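Local coordinates for protein G/U mismatch-specific DNA glycosylase (Deinococcus radiodurans, PDB 2C2Q) that is a member of the uracil-DNA glycosylase superfamily, a compact single-chain alpha/beta protein built round a mostly parallel central sheet, at residues Pro115-Phe120 and Glu153-Pro158; Ala86-Gly91 and Ala100-Glu105; Tyr45-Glu50 and Leu67-Tyr72. The protein carries 1 engineered substitution. One frame throughout, in Å; residues are numbered along the deposited sequence.

Contact 1 (Pro115-Phe120 and Glu153-Pro158); sequences PRIVAF and ELWVLP
I117-F120 and E153-V156 are adjacent parallel strands in the central sheet of the UDG-like alpha/beta fold, running 4.5 Å apart at 17°. Their ladder uses backbone atoms of the even-numbered residues on the first strand and the odd-numbered ones on the second: V118 N donates to E153 O at 2.8 Å, W155 N to V118 O, and F120 N to W155 O. E153 N to R116 O starts the run and L157 N to F120 O ends it. I117 and A119 turn their own backbone bonds toward strand 28-32, so 117-120 is an interior strand. One face carries V118, F120, L154 and V156. There L154 CD2 comes to the edge of the F120 ring, near its plane, 3.6 Å from CE2, and helix 123-130 packs over the pair. On the other face, I117 CG2, anti to its backbone N, meets W155 CD1 at 3.6 Å, and A119 CB touches both W155 CB and L157 CD1. E153 lies beside I117, its OE1 paired with R179 of helix 171-188. Its OE2 takes W155 NE1 at 2.9 Å in a nearly straight bond (176°), in the indole plane but from above the carboxylate plane.

Contact 2 (Ala86-Gly91 and Ala100-Glu105); sequences AKRHSG and AWRPDE
R88 and R102 bring two like charges together, their NH1 atoms 4.2 Å apart, with the carboxylate of E105 set against both. R88 reaches in as an extended chain from CG to NE and crosses E105 at about a right angle. Its NH1 donates to E105 OE1 at 3.0 Å, almost straight (172°), within the guanidinium plane and on the syn side of the oxygen. The second arm, R88 NH2 to E105 OE2, is weak at 3.4 Å; the two flat groups are turned 32° against each other. Water 2 accepts from R88 NH2 and gives a weak bond to E105 OE2. R88 NE has a separate partner in E15. R102 treats E105 differently: the carboxylate carbon CD sits over one face of its guanidinium, toward the rim, while the edge grips D104 side-on, NE to OD1 and NH2 to OD2 at 2.7 Å. R102 is also the N-cap residue of helix 103-113, so the network straddles the start of that helix.

Beside the charges, H89 lays its ring obliquely against A100, with ND1 3.5 Å from A100 CB, and A86 CB touches A100 O. Water 1 links the two segments here: it accepts from R88 N, donates to A100 O at 2.7 Å, and pairs with H89 ND1 in the imidazole plane. Two arginines face E105, D104 is a second acid, held by R102, and E15 adds a third, on R88; this probably favours ionised E105 and D104 and offsets the repulsion between the guanidinium groups.

Contact 3 (Tyr45-Glu50 and Leu67-Tyr72); sequences YYANPE and LVPQEY
Y45 and Y72 lean their rings obliquely together, planes at 47° and centroids 5.2 Å apart. The touching is done by one side of each ring: Y45 CD2 comes within 3.4 Å of Y72 CD1, and Y45 CE2 sits 3.6 Å from both CD1 and CE1 of Y72. Y72 is brought there by a chi1 of 72°, which tucks CG between its backbone N and carbonyl carbon; P69 O lies at the edge of the same ring, in its plane. The Y45 hydroxyl runs on past the pair to donate to P19 O, and an acetate ion lies about 3 Å from the Y45 side chain.

The second half of the contact is aliphatic. P69, first residue of the 3-10 segment 69-72, points toward the other segment: its CB meets A47 CB at 3.8 Å, and its CG rests on A47 CA at 3.7 Å. P69 CB also lies 3.7 Å from Y45 O, an oxygen that W54 NE1 holds by a hydrogen bond. No hydrogen bond crosses between the two segments, and Y45 N is buried here without a partner. Y46, in a left-handed backbone conformation (phi 42°), stacks its ring on F53. Both loops are braced internally, by an Asx turn in which N48 OD1 accepts from E50 N at 2.8 Å, and by E71 OE1 accepting from V68 N.

The two segments flank helix 53-59 in the chain, and its W54 touches Y46, P69 and Y72. A47 and N48 pack on I38 of helix 37-42, while both Y45 and Y72 reach L82 of edge strand 80-84.

Overall arrangement
Along the chain contact 3 closes first, then contact 2, then contact 1. Contacts 2 and 3 have centres about 19 Å apart but meet where K87 NZ lies 2.8 Å from Y45 OH; the same nitrogen hydrogen-bonds V18 O and forms a salt bridge with D20. An acetate ion, probably from the crystallisation liquor, lies beside Y45. Contact 1, in the middle of the sheet, touches neither: its centre is about 18 Å from that of contact 2 and about 20 Å from that of contact 3, with nearest atoms about 7 Å away in both cases. Helix 103-113, which begins in contact 2, leads into strand 117-120, and Y46 of contact 3 hydrogen-bonds T121 just beyond that strand.

Contact 1 (Pro115-Phe120 and Glu153-Pro158)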
loop_
_atom_site.group_PDB
_atom_site.type_symbol
_atom_site.label_atom_id
_atom_site.label_comp_id
_atom_site.label_asym_id
_atom_site.label_seq_id
_atom_site.Cartn_x
_atom_site.Cartn_y
_atom_site.Cartn_z
ATOM N N PRO A 115 -1.071 -11.583 -3.694
ATOM C CA PRO A 115 -2.235 -11.030 -2.964
ATOM C C PRO A 115 -3.428 -10.829 -3.932
ATOM O O PRO A 115 -3.185 -10.682 -5.147
ATOM C CB PRO A 115 -1.717 -9.670 -2.473
ATOM C CG PRO A 115 -0.672 -9.295 -3.508
ATOM C CD PRO A 115 0.030 -10.620 -3.847
ATOM N N ARG A 116 -4.658 -10.809 -3.422
ATOM C CA ARG A 116 -5.833 -10.639 -4.328
ATOM C C ARG A 116 -5.870 -9.218 -4.917
ATOM O O ARG A 116 -6.312 -9.032 -6.066
ATOM C CB ARG A 116 -7.144 -10.968 -3.616
ATOM C CG ARG A 116 -7.322 -12.494 -3.221
ATOM C CD ARG A 116 -7.018 -13.506 -4.344
ATOM N NE ARG A 116 -7.629 -13.142 -5.605
ATOM C CZ ARG A 116 -8.914 -13.356 -5.917
ATOM N NH1 ARG A 116 -9.734 -13.974 -5.040
ATOM N NH2 ARG A 116 -9.374 -12.915 -7.096
ATOM N N ILE A 117 -5.396 -8.241 -4.130
ATOM C CA ILE A 117 -5.417 -6.836 -4.558
ATOM C C ILE A 117 -4.094 -6.200 -4.182
ATOM O O ILE A 117 -3.567 -6.502 -3.099
ATOM C CB ILE A 117 -6.550 -6.043 -3.900
ATOM C CG1 ILE A 117 -7.942 -6.699 -4.199
ATOM C CG2 ILE A 117 -6.478 -4.589 -4.411
ATOM C CD1 ILE A 117 -8.974 -6.259 -3.211
ATOM N N VAL A 118 -3.528 -5.420 -5.113
ATOM C CA VAL A 118 -2.449 -4.463 -4.748
ATOM C C VAL A 118 -3.053 -3.063 -4.898
ATOM O O VAL A 118 -3.504 -2.724 -5.986
ATOM C CB VAL A 118 -1.202 -4.655 -5.650
ATOM C CG1 VAL A 118 -0.129 -3.499 -5.381
ATOM C CG2 VAL A 118 -0.592 -5.990 -5.313
ATOM N N ALA A 119 -3.079 -2.272 -3.819
ATOM C CA ALA A 119 -3.694 -0.933 -3.906
ATOM C C ALA A 119 -2.596 0.085 -3.555
ATOM O O ALA A 119 -2.030 0.034 -2.470
ATOM C CB ALA A 119 -4.890 -0.778 -2.978
ATOM N N PHE A 120 -2.205 0.893 -4.544
ATOM C CA PHE A 120 -1.268 2.005 -4.294
ATOM C C PHE A 120 -1.972 3.076 -3.488
ATOM O O PHE A 120 -3.118 3.463 -3.799
ATOM C CB PHE A 120 -0.715 2.589 -5.604
ATOM C CG PHE A 120 0.129 1.594 -6.343
ATOM C CD1 PHE A 120 1.490 1.480 -6.033
ATOM C CD2 PHE A 120 -0.451 0.677 -7.225
ATOM C CE1 PHE A 120 2.308 0.541 -6.644
ATOM C CE2 PHE A 120 0.385 -0.280 -7.844
ATOM C CZ PHE A 120 1.742 -0.330 -7.557
ATOM N N GLU A 153 -5.749 -7.860 -8.660
ATOM C CA GLU A 153 -6.316 -6.586 -9.126
ATOM C C GLU A 153 -5.442 -5.441 -8.627
ATOM O O GLU A 153 -4.780 -5.554 -7.592
ATOM C CB GLU A 153 -7.644 -6.362 -8.436
ATOM C CG GLU A 153 -8.828 -7.228 -8.752
ATOM C CD GLU A 153 -9.979 -6.873 -7.794
ATOM O OE1 GLU A 153 -10.476 -7.784 -7.155
ATOM O OE2 GLU A 153 -10.415 -5.658 -7.657
ATOM N N LEU A 154 -5.501 -4.303 -9.323
ATOM C CA LEU A 154 -4.583 -3.181 -9.008
ATOM C C LEU A 154 -5.453 -1.943 -8.812
ATOM O O LEU A 154 -6.387 -1.680 -9.590
ATOM C CB LEU A 154 -3.630 -3.012 -10.161
ATOM C CG LEU A 154 -2.269 -2.306 -10.147
ATOM C CD1 LEU A 154 -1.607 -2.760 -11.412
ATOM C CD2 LEU A 154 -2.383 -0.774 -10.092
ATOM N N TRP A 155 -5.169 -1.172 -7.765
ATOM C CA TRP A 155 -6.044 -0.071 -7.385
ATOM C C TRP A 155 -5.133 1.102 -7.114
ATOM O O TRP A 155 -3.949 0.925 -6.753
ATOM C CB TRP A 155 -6.820 -0.392 -6.085
ATOM C CG TRP A 155 -8.080 -1.275 -6.278
ATOM C CD1 TRP A 155 -8.142 -2.531 -6.820
ATOM C CD2 TRP A 155 -9.423 -0.938 -5.910
ATOM N NE1 TRP A 155 -9.434 -3.016 -6.786
ATOM C CE2 TRP A 155 -10.251 -2.051 -6.254
ATOM C CE3 TRP A 155 -10.025 0.198 -5.335
ATOM C CZ2 TRP A 155 -11.648 -2.055 -6.034
ATOM C CZ3 TRP A 155 -11.416 0.187 -5.107
ATOM C CH2 TRP A 155 -12.215 -0.933 -5.495
ATOM N N VAL A 156 -5.700 2.302 -7.274
ATOM C CA VAL A 156 -4.948 3.537 -6.999
ATOM C C VAL A 156 -5.814 4.367 -6.088
ATOM O O VAL A 156 -7.033 4.496 -6.319
ATOM C CB VAL A 156 -4.556 4.284 -8.293
ATOM C CG1 VAL A 156 -3.911 5.651 -7.979
ATOM C CG2 VAL A 156 -3.566 3.456 -9.166
ATOM N N LEU A 157 -5.234 4.862 -4.984
ATOM C CA LEU A 157 -6.046 5.498 -3.969
ATOM C C LEU A 157 -5.579 6.911 -3.718
ATOM O O LEU A 157 -4.418 7.186 -3.929
ATOM C CB LEU A 157 -6.033 4.733 -2.637
ATOM C CG LEU A 157 -6.415 3.238 -2.748
ATOM C CD1 LEU A 157 -6.023 2.514 -1.388
ATOM C CD2 LEU A 157 -7.860 3.063 -3.002
ATOM N N PRO A 158 -6.495 7.809 -3.300
ATOM C CA PRO A 158 -6.103 9.195 -2.946
ATOM C C PRO A 158 -5.183 9.157 -1.746
ATOM O O PRO A 158 -5.486 8.491 -0.758
ATOM C CB PRO A 158 -7.446 9.872 -2.590
ATOM C CG PRO A 158 -8.506 9.059 -3.359
ATOM C CD PRO A 158 -7.956 7.608 -3.155
#

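Contact 2 (Ala86-Gly91 and Ala100-Glu105)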
loop_
_atom_site.group_PDB
_atom_site.type_symbol
_atom_site.label_atom_id
_atom_site.label_comp_id
_atom_site.label_asym_id
_atom_site.label_seq_id
_atom_site.Cartn_x
_atom_site.Cartn_y
_atom_site.Cartn_z
ATOM N N ALA A 86 9.702 2.414 -2.493
ATOM C CA ALA A 86 11.045 2.694 -1.977
ATOM C C ALA A 86 11.176 2.192 -0.511
ATOM O O ALA A 86 10.444 2.654 0.388
ATOM C CB ALA A 86 11.332 4.153 -2.060
ATOM N N LYS A 87 12.098 1.257 -0.274
ATOM C CA LYS A 87 12.199 0.623 1.034
ATOM C C LYS A 87 13.460 1.023 1.854
ATOM O O LYS A 87 13.538 0.752 3.027
ATOM C CB LYS A 87 12.203 -0.880 0.852
ATOM C CG LYS A 87 10.842 -1.463 0.471
ATOM C CD LYS A 87 9.731 -1.230 1.556
ATOM C CE LYS A 87 10.145 -1.777 2.912
ATOM N NZ LYS A 87 8.989 -1.914 3.887
ATOM N N ARG A 88 14.464 1.554 1.153
ATOM C CA ARG A 88 15.762 1.872 1.765
ATOM C C ARG A 88 15.990 3.359 2.005
ATOM O O ARG A 88 17.100 3.742 2.445
ATOM C CB ARG A 88 16.883 1.365 0.820
ATOM C CG ARG A 88 16.836 -0.178 0.612
ATOM C CD ARG A 88 18.033 -0.729 -0.209
ATOM N NE ARG A 88 18.008 -2.191 -0.337
ATOM C CZ ARG A 88 17.183 -2.858 -1.163
ATOM N NH1 ARG A 88 16.293 -2.210 -1.914
ATOM N NH2 ARG A 88 17.254 -4.189 -1.241
ATOM N N HIS A 89 14.986 4.198 1.694
ATOM C CA HIS A 89 15.100 5.630 1.866
ATOM C C HIS A 89 13.770 6.127 2.438
ATOM O O HIS A 89 12.729 5.520 2.218
ATOM C CB HIS A 89 15.319 6.331 0.507
ATOM C CG HIS A 89 16.568 5.896 -0.224
ATOM N ND1 HIS A 89 16.638 4.732 -0.965
ATOM C CD2 HIS A 89 17.793 6.479 -0.318
ATOM C CE1 HIS A 89 17.853 4.620 -1.494
ATOM N NE2 HIS A 89 18.576 5.663 -1.106
ATOM N N SER A 90 13.829 7.270 3.130
ATOM C CA SER A 90 12.641 7.884 3.671
ATOM C C SER A 90 12.566 9.330 3.250
ATOM O O SER A 90 13.579 9.936 2.841
ATOM C CB SER A 90 12.647 7.757 5.195
ATOM O OG SER A 90 13.670 8.557 5.821
ATOM N N GLY A 91 11.373 9.890 3.373
ATOM C CA GLY A 91 11.160 11.314 3.142
ATOM C C GLY A 91 10.050 11.479 2.130
ATOM O O GLY A 91 9.343 10.495 1.787
ATOM N N ALA A 100 16.127 5.365 -5.226
ATOM C CA ALA A 100 15.238 4.911 -4.147
ATOM C C ALA A 100 14.089 3.988 -4.623
ATOM O O ALA A 100 13.692 3.085 -3.883
ATOM C CB ALA A 100 14.618 6.136 -3.411
ATOM N N TRP A 101 13.580 4.229 -5.815
ATOM C CA TRP A 101 12.376 3.594 -6.322
ATOM C C TRP A 101 12.715 2.232 -6.896
ATOM O O TRP A 101 13.493 2.157 -7.875
ATOM C CB TRP A 101 11.769 4.430 -7.433
ATOM C CG TRP A 101 11.532 5.849 -7.093
ATOM C CD1 TRP A 101 12.312 6.937 -7.428
ATOM C CD2 TRP A 101 10.430 6.364 -6.326
ATOM N NE1 TRP A 101 11.762 8.090 -6.913
ATOM C CE2 TRP A 101 10.605 7.778 -6.231
ATOM C CE3 TRP A 101 9.322 5.775 -5.700
ATOM C CZ2 TRP A 101 9.703 8.605 -5.565
ATOM C CZ3 TRP A 101 8.393 6.626 -5.034
ATOM C CH2 TRP A 101 8.613 8.011 -4.958
ATOM N N ARG A 102 12.111 1.172 -6.341
ATOM C CA ARG A 102 12.357 -0.210 -6.818
ATOM C C ARG A 102 11.075 -0.989 -7.145
ATOM O O ARG A 102 10.769 -1.995 -6.471
ATOM C CB ARG A 102 13.289 -0.998 -5.863
ATOM C CG ARG A 102 14.653 -0.328 -5.588
ATOM C CD ARG A 102 15.532 -0.252 -6.859
ATOM N NE ARG A 102 15.633 -1.615 -7.405
ATOM C CZ ARG A 102 16.524 -2.537 -6.970
ATOM N NH1 ARG A 102 17.413 -2.232 -6.012
ATOM N NH2 ARG A 102 16.505 -3.768 -7.466
ATOM N N PRO A 103 10.300 -0.515 -8.144
ATOM C CA PRO A 103 9.058 -1.163 -8.555
ATOM C C PRO A 103 9.324 -2.625 -9.037
ATOM O O PRO A 103 8.409 -3.448 -9.041
ATOM C CB PRO A 103 8.535 -0.281 -9.715
ATOM C CG PRO A 103 9.719 0.499 -10.212
ATOM C CD PRO A 103 10.637 0.633 -9.010
ATOM N N ASP A 104 10.571 -2.900 -9.416
ATOM C CA ASP A 104 11.043 -4.210 -9.834
ATOM C C ASP A 104 11.024 -5.179 -8.660
ATOM O O ASP A 104 10.435 -6.235 -8.773
ATOM C CB ASP A 104 12.434 -4.113 -10.491
ATOM C CG ASP A 104 13.509 -3.520 -9.570
ATOM O OD1 ASP A 104 13.263 -2.424 -8.980
ATOM O OD2 ASP A 104 14.627 -4.068 -9.374
ATOM N N GLU A 105 11.576 -4.767 -7.513
ATOM C CA GLU A 105 11.459 -5.551 -6.273
ATOM C C GLU A 105 10.014 -5.715 -5.818
ATOM O O GLU A 105 9.639 -6.775 -5.325
ATOM C CB GLU A 105 12.316 -4.939 -5.165
ATOM C CG GLU A 105 13.815 -5.082 -5.408
ATOM C CD GLU A 105 14.655 -4.612 -4.255
ATOM O OE1 GLU A 105 14.302 -3.601 -3.591
ATOM O OE2 GLU A 105 15.692 -5.263 -4.010
HETATM O O HOH W 1 14.758 2.737 -1.401
HETATM O O HOH W 2 15.114 -6.262 -1.520
#

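Contact 3 (Tyr45-Glu50 and Leu67-Tyr72)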
loop_
_atom_site.group_PDB
_atom_site.type_symbol
_atom_site.label_atom_id
_atom_site.label_comp_id
_atom_site.label_asym_id
_atom_site.label_seq_id
_atom_site.Cartn_x
_atom_site.Cartn_y
_atom_site.Cartn_z
ATOM N N TYR A 45 4.404 2.237 9.809
ATOM C CA TYR A 45 3.846 2.771 8.558
ATOM C C TYR A 45 2.896 3.878 8.913
ATOM O O TYR A 45 2.206 3.733 9.926
ATOM C CB TYR A 45 3.095 1.683 7.788
ATOM C CG TYR A 45 4.000 0.700 7.038
ATOM C CD1 TYR A 45 4.190 0.792 5.643
ATOM C CD2 TYR A 45 4.671 -0.311 7.751
ATOM C CE1 TYR A 45 5.035 -0.170 4.959
ATOM C CE2 TYR A 45 5.499 -1.225 7.093
ATOM C CZ TYR A 45 5.667 -1.141 5.700
ATOM O OH TYR A 45 6.462 -2.076 5.037
ATOM N N TYR A 46 2.824 4.877 8.027
ATOM C CA TYR A 46 1.877 6.023 8.101
ATOM C C TYR A 46 1.788 6.514 9.541
ATOM O O TYR A 46 0.662 6.623 10.120
ATOM C CB TYR A 46 0.506 5.568 7.561
ATOM C CG TYR A 46 0.605 5.005 6.174
ATOM C CD1 TYR A 46 0.741 5.850 5.036
ATOM C CD2 TYR A 46 0.589 3.629 5.978
ATOM C CE1 TYR A 46 0.870 5.310 3.764
ATOM C CE2 TYR A 46 0.705 3.059 4.707
ATOM C CZ TYR A 46 0.862 3.895 3.582
ATOM O OH TYR A 46 0.994 3.396 2.316
ATOM N N ALA A 47 2.977 6.775 10.127
ATOM C CA ALA A 47 3.092 7.116 11.532
ATOM C C ALA A 47 2.920 8.617 11.846
ATOM O O ALA A 47 2.825 8.983 13.026
ATOM C CB ALA A 47 4.437 6.575 12.142
ATOM N N ASN A 48 2.948 9.470 10.823
ATOM C CA ASN A 48 2.689 10.906 11.011
ATOM C C ASN A 48 1.264 10.992 11.530
ATOM O O ASN A 48 0.327 10.464 10.937
ATOM C CB ASN A 48 2.844 11.662 9.706
ATOM C CG ASN A 48 2.501 13.143 9.840
ATOM O OD1 ASN A 48 1.594 13.506 10.592
ATOM N ND2 ASN A 48 3.215 13.982 9.125
ATOM N N PRO A 49 1.109 11.594 12.698
ATOM C CA PRO A 49 -0.179 11.550 13.372
ATOM C C PRO A 49 -1.297 12.246 12.575
ATOM O O PRO A 49 -2.448 11.975 12.843
ATOM C CB PRO A 49 0.070 12.310 14.676
ATOM C CG PRO A 49 1.542 12.323 14.847
ATOM C CD PRO A 49 2.150 12.327 13.455
ATOM N N GLU A 50 -0.966 13.120 11.622
ATOM C CA GLU A 50 -1.977 13.792 10.758
ATOM C C GLU A 50 -2.250 13.016 9.448
ATOM O O GLU A 50 -3.068 13.441 8.608
ATOM C CB GLU A 50 -1.537 15.208 10.432
ATOM C CG GLU A 50 -1.411 16.066 11.683
ATOM C CD GLU A 50 -1.107 17.508 11.354
ATOM O OE1 GLU A 50 -0.026 17.774 10.778
ATOM O OE2 GLU A 50 -1.959 18.381 11.666
ATOM N N LEU A 67 -5.998 1.040 14.212
ATOM C CA LEU A 67 -4.712 0.564 14.751
ATOM C C LEU A 67 -3.857 1.772 15.036
ATOM O O LEU A 67 -4.045 2.829 14.388
ATOM C CB LEU A 67 -3.950 -0.331 13.772
ATOM C CG LEU A 67 -4.487 -1.567 13.035
ATOM C CD1 LEU A 67 -3.469 -2.677 12.851
ATOM C CD2 LEU A 67 -5.875 -2.092 13.357
ATOM N N VAL A 68 -2.866 1.628 15.935
ATOM C CA VAL A 68 -1.863 2.649 16.085
ATOM C C VAL A 68 -0.742 2.204 15.123
ATOM O O VAL A 68 -0.736 1.012 14.716
ATOM C CB VAL A 68 -1.396 2.771 17.524
ATOM C CG1 VAL A 68 -2.604 3.243 18.420
ATOM C CG2 VAL A 68 -0.850 1.453 18.006
ATOM N N PRO A 69 0.084 3.136 14.667
ATOM C CA PRO A 69 1.134 2.782 13.694
ATOM C C PRO A 69 1.972 1.544 14.089
ATOM O O PRO A 69 2.302 0.714 13.199
ATOM C CB PRO A 69 1.944 4.083 13.560
ATOM C CG PRO A 69 0.823 5.197 13.731
ATOM C CD PRO A 69 0.060 4.607 14.917
ATOM N N GLN A 70 2.237 1.378 15.383
ATOM C CA GLN A 70 3.114 0.268 15.822
ATOM C C GLN A 70 2.453 -1.115 15.702
ATOM O O GLN A 70 3.117 -2.144 15.838
ATOM C CB GLN A 70 3.663 0.533 17.232
ATOM C CG GLN A 70 4.873 1.619 17.244
ATOM C CD GLN A 70 5.317 2.039 18.671
ATOM O OE1 GLN A 70 6.269 1.434 19.252
ATOM N NE2 GLN A 70 4.651 3.062 19.247
ATOM N N GLU A 71 1.138 -1.115 15.469
ATOM C CA GLU A 71 0.375 -2.345 15.259
ATOM C C GLU A 71 0.352 -2.809 13.804
ATOM O O GLU A 71 -0.323 -3.781 13.475
ATOM C CB GLU A 71 -1.033 -2.144 15.838
ATOM C CG GLU A 71 -1.056 -2.260 17.379
ATOM C CD GLU A 71 -2.406 -1.876 17.988
ATOM O OE1 GLU A 71 -3.154 -1.140 17.338
ATOM O OE2 GLU A 71 -2.707 -2.334 19.131
ATOM N N TYR A 72 1.131 -2.135 12.942
ATOM C CA TYR A 72 1.004 -2.368 11.517
ATOM C C TYR A 72 1.162 -3.841 11.090
ATOM O O TYR A 72 0.526 -4.321 10.123
ATOM C CB TYR A 72 1.988 -1.489 10.768
ATOM C CG TYR A 72 3.425 -1.949 10.940
ATOM C CD1 TYR A 72 4.003 -2.758 9.953
ATOM C CD2 TYR A 72 4.183 -1.568 12.077
ATOM C CE1 TYR A 72 5.344 -3.245 10.067
ATOM C CE2 TYR A 72 5.539 -2.027 12.229
ATOM C CZ TYR A 72 6.092 -2.845 11.210
ATOM O OH TYR A 72 7.404 -3.312 11.312
#